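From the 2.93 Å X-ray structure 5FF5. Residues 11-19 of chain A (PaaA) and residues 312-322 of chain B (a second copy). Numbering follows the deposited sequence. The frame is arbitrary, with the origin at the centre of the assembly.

Chain A (11-19) KESHHIILA
Chain B 312-322: SFIDGDRKVNA

Residues 16-18 of chain A form a short strand, joined to chain B by a single beta bridge, Ile A17 (phi/psi -86/145) with Phe B313, CA atoms 4.7 Å apart. The stretches run antiparallel: Leu A18 lies by Ser B312, Ile A16 (-111/105) by Ile B314, Glu A12 by Val B320. Ile B314 N donates to Ile A16 O at 2.6 Å, and Leu A18 N donates to Ser B312 O at 3.2 Å.

His A15 buries the most surface. Its chi1 is -94° and chi2 -46°. The His A15 ring stacks face-to-face on the Phe B313 ring (chi1 m, chi2 -64°), with centroids 3.8 Å apart and planes at 11°. Val B320 (t) covers the opposite face, a CH-pi contact with CG1 3.5 Å from the His A15 ring centroid.

Asp B315 (chi1 m) ties both chains together. Its OD2 accepts from His A15 ND1 at the ring edge, 2.7 Å. Asp B315 OD1 accepts weakly from Ile A16 N at 3.4 Å and forms a very short salt bridge to Arg B318 NH2, 2.4 Å.

Arg B318 (t, t, p, chi4 140°) closes the type II' turn that begins at Asp B315, with Gly B316 at 79/-135. Arg B318 NH2 also bonds weakly to His A14 O at 2.9 Å. His A14 closes the type I turn from Lys A11, held by His A14 N to Lys A11 O at 2.6 Å.

Ile A16 (m, t) sets its CG1 3.3 Å from Arg B318 NH2. Leu A18 (t, p) points toward chain B; Leu A18 CD2 lies 3.1 Å from CD1 of Ile B314 (m, m), closer than usual apolar packing.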

# COMPACT_ATOMS: atom_id res chain seq x y z
N LYS A 11 -27.54 -9.02 -1.50
CA LYS A 11 -26.16 -9.47 -1.26
C LYS A 11 -25.33 -8.26 -0.89
O LYS A 11 -24.89 -7.51 -1.76
CB LYS A 11 -25.59 -10.16 -2.50
CG LYS A 11 -24.39 -11.03 -2.26
CD LYS A 11 -24.11 -11.89 -3.50
CE LYS A 11 -22.75 -12.61 -3.45
NZ LYS A 11 -22.18 -12.86 -4.83
N GLU A 12 -25.08 -8.12 0.41
CA GLU A 12 -24.62 -6.87 1.03
C GLU A 12 -23.29 -6.36 0.51
O GLU A 12 -22.83 -5.29 0.90
CB GLU A 12 -24.56 -7.05 2.54
CG GLU A 12 -25.76 -7.86 3.06
CD GLU A 12 -26.08 -7.62 4.52
OE1 GLU A 12 -25.91 -8.57 5.33
OE2 GLU A 12 -26.53 -6.49 4.85
N SER A 13 -22.68 -7.12 -0.37
CA SER A 13 -21.53 -6.63 -1.11
C SER A 13 -21.94 -5.67 -2.23
O SER A 13 -21.24 -4.70 -2.51
CB SER A 13 -20.74 -7.81 -1.69
OG SER A 13 -21.61 -8.85 -2.09
N HIS A 14 -23.08 -5.94 -2.85
CA HIS A 14 -23.48 -5.20 -4.05
C HIS A 14 -24.38 -4.00 -3.80
O HIS A 14 -25.35 -4.06 -3.05
CB HIS A 14 -24.17 -6.13 -5.05
CG HIS A 14 -23.34 -7.30 -5.46
ND1 HIS A 14 -23.21 -8.42 -4.68
CD2 HIS A 14 -22.55 -7.50 -6.54
CE1 HIS A 14 -22.40 -9.28 -5.28
NE2 HIS A 14 -21.99 -8.74 -6.41
N HIS A 15 -24.05 -2.92 -4.48
CA HIS A 15 -24.84 -1.73 -4.48
C HIS A 15 -25.86 -1.94 -5.56
O HIS A 15 -25.62 -2.71 -6.49
CB HIS A 15 -23.99 -0.52 -4.80
CG HIS A 15 -23.46 0.19 -3.60
ND1 HIS A 15 -24.25 0.50 -2.51
CD2 HIS A 15 -22.23 0.67 -3.31
CE1 HIS A 15 -23.52 1.14 -1.61
NE2 HIS A 15 -22.29 1.25 -2.07
N ILE A 16 -26.97 -1.24 -5.51
CA ILE A 16 -27.85 -1.29 -6.65
C ILE A 16 -27.81 0.08 -7.30
O ILE A 16 -28.37 1.03 -6.78
CB ILE A 16 -29.28 -1.65 -6.28
CG1 ILE A 16 -29.28 -2.93 -5.43
CG2 ILE A 16 -30.11 -1.83 -7.54
CD1 ILE A 16 -30.66 -3.48 -5.15
N ILE A 17 -27.11 0.15 -8.44
CA ILE A 17 -26.80 1.42 -9.08
C ILE A 17 -27.92 1.89 -10.02
O ILE A 17 -28.59 1.08 -10.67
CB ILE A 17 -25.49 1.30 -9.86
CG1 ILE A 17 -24.42 0.67 -8.98
CG2 ILE A 17 -25.01 2.66 -10.31
CD1 ILE A 17 -23.03 1.02 -9.41
N LEU A 18 -28.11 3.21 -10.08
CA LEU A 18 -29.14 3.82 -10.93
C LEU A 18 -28.54 4.71 -12.02
O LEU A 18 -28.17 5.87 -11.77
CB LEU A 18 -30.10 4.63 -10.07
CG LEU A 18 -31.43 4.94 -10.73
CD1 LEU A 18 -31.97 3.71 -11.42
CD2 LEU A 18 -32.39 5.41 -9.67
N ALA A 19 -28.45 4.16 -13.22
CA ALA A 19 -27.87 4.91 -14.33
C ALA A 19 -28.80 6.05 -14.69
O ALA A 19 -30.02 5.99 -14.43
CB ALA A 19 -27.64 4.01 -15.50
N SER B 312 -25.39 7.46 -6.79
CA SER B 312 -26.82 7.20 -6.86
C SER B 312 -27.09 5.69 -6.71
O SER B 312 -26.93 4.90 -7.65
CB SER B 312 -27.43 7.80 -8.16
OG SER B 312 -27.63 6.88 -9.21
N PHE B 313 -27.50 5.29 -5.50
CA PHE B 313 -27.78 3.89 -5.21
C PHE B 313 -29.22 3.66 -4.74
O PHE B 313 -29.75 4.37 -3.90
CB PHE B 313 -26.78 3.36 -4.16
CG PHE B 313 -25.32 3.50 -4.58
CD1 PHE B 313 -24.83 2.80 -5.69
CD2 PHE B 313 -24.46 4.33 -3.88
CE1 PHE B 313 -23.51 2.94 -6.10
CE2 PHE B 313 -23.14 4.47 -4.27
CZ PHE B 313 -22.67 3.78 -5.39
N ILE B 314 -29.84 2.62 -5.28
CA ILE B 314 -31.20 2.25 -4.95
C ILE B 314 -31.26 1.17 -3.87
O ILE B 314 -31.92 0.15 -4.04
CB ILE B 314 -31.94 1.77 -6.20
CG1 ILE B 314 -31.73 2.77 -7.32
CG2 ILE B 314 -33.42 1.62 -5.94
CD1 ILE B 314 -31.84 4.21 -6.82
N ASP B 315 -30.53 1.36 -2.78
CA ASP B 315 -30.42 0.28 -1.81
C ASP B 315 -31.64 0.12 -0.92
O ASP B 315 -32.02 -0.99 -0.55
CB ASP B 315 -29.14 0.45 -0.99
CG ASP B 315 -27.93 -0.11 -1.73
OD1 ASP B 315 -28.03 -1.23 -2.28
OD2 ASP B 315 -26.89 0.59 -1.78
N GLY B 316 -32.27 1.23 -0.57
CA GLY B 316 -33.44 1.14 0.28
C GLY B 316 -33.03 0.93 1.72
O GLY B 316 -32.12 1.60 2.20
N ASP B 317 -33.69 0.01 2.41
CA ASP B 317 -33.47 -0.15 3.84
C ASP B 317 -32.35 -1.19 4.11
O ASP B 317 -32.02 -1.49 5.26
CB ASP B 317 -34.78 -0.54 4.52
N ARG B 318 -31.77 -1.72 3.04
CA ARG B 318 -30.62 -2.60 3.14
C ARG B 318 -29.37 -1.75 3.37
O ARG B 318 -29.19 -0.76 2.66
CB ARG B 318 -30.49 -3.43 1.87
CG ARG B 318 -29.45 -4.49 1.93
CD ARG B 318 -29.40 -5.21 0.62
NE ARG B 318 -29.12 -4.28 -0.47
CZ ARG B 318 -28.31 -4.55 -1.49
NH1 ARG B 318 -27.70 -5.73 -1.56
NH2 ARG B 318 -28.12 -3.64 -2.45
N LYS B 319 -28.52 -2.12 4.33
CA LYS B 319 -27.29 -1.35 4.60
C LYS B 319 -26.08 -1.92 3.85
O LYS B 319 -25.64 -3.04 4.14
CB LYS B 319 -27.00 -1.30 6.11
N VAL B 320 -25.58 -1.17 2.88
CA VAL B 320 -24.47 -1.61 2.02
C VAL B 320 -23.14 -0.90 2.29
O VAL B 320 -23.07 0.32 2.27
CB VAL B 320 -24.84 -1.47 0.54
CG1 VAL B 320 -23.66 -1.81 -0.36
CG2 VAL B 320 -25.99 -2.38 0.23
N ASN B 321 -22.07 -1.65 2.50
CA ASN B 321 -20.81 -1.02 2.88
C ASN B 321 -19.83 -1.04 1.71
O ASN B 321 -20.02 -1.77 0.73
CB ASN B 321 -20.21 -1.70 4.10
CG ASN B 321 -20.96 -1.39 5.39
OD1 ASN B 321 -21.17 -0.22 5.74
ND2 ASN B 321 -21.37 -2.43 6.10
N ALA B 322 -18.80 -0.21 1.81
CA ALA B 322 -17.82 -0.13 0.76
C ALA B 322 -16.78 -1.22 0.91
O ALA B 322 -16.20 -1.42 1.99
CB ALA B 322 -17.16 1.24 0.76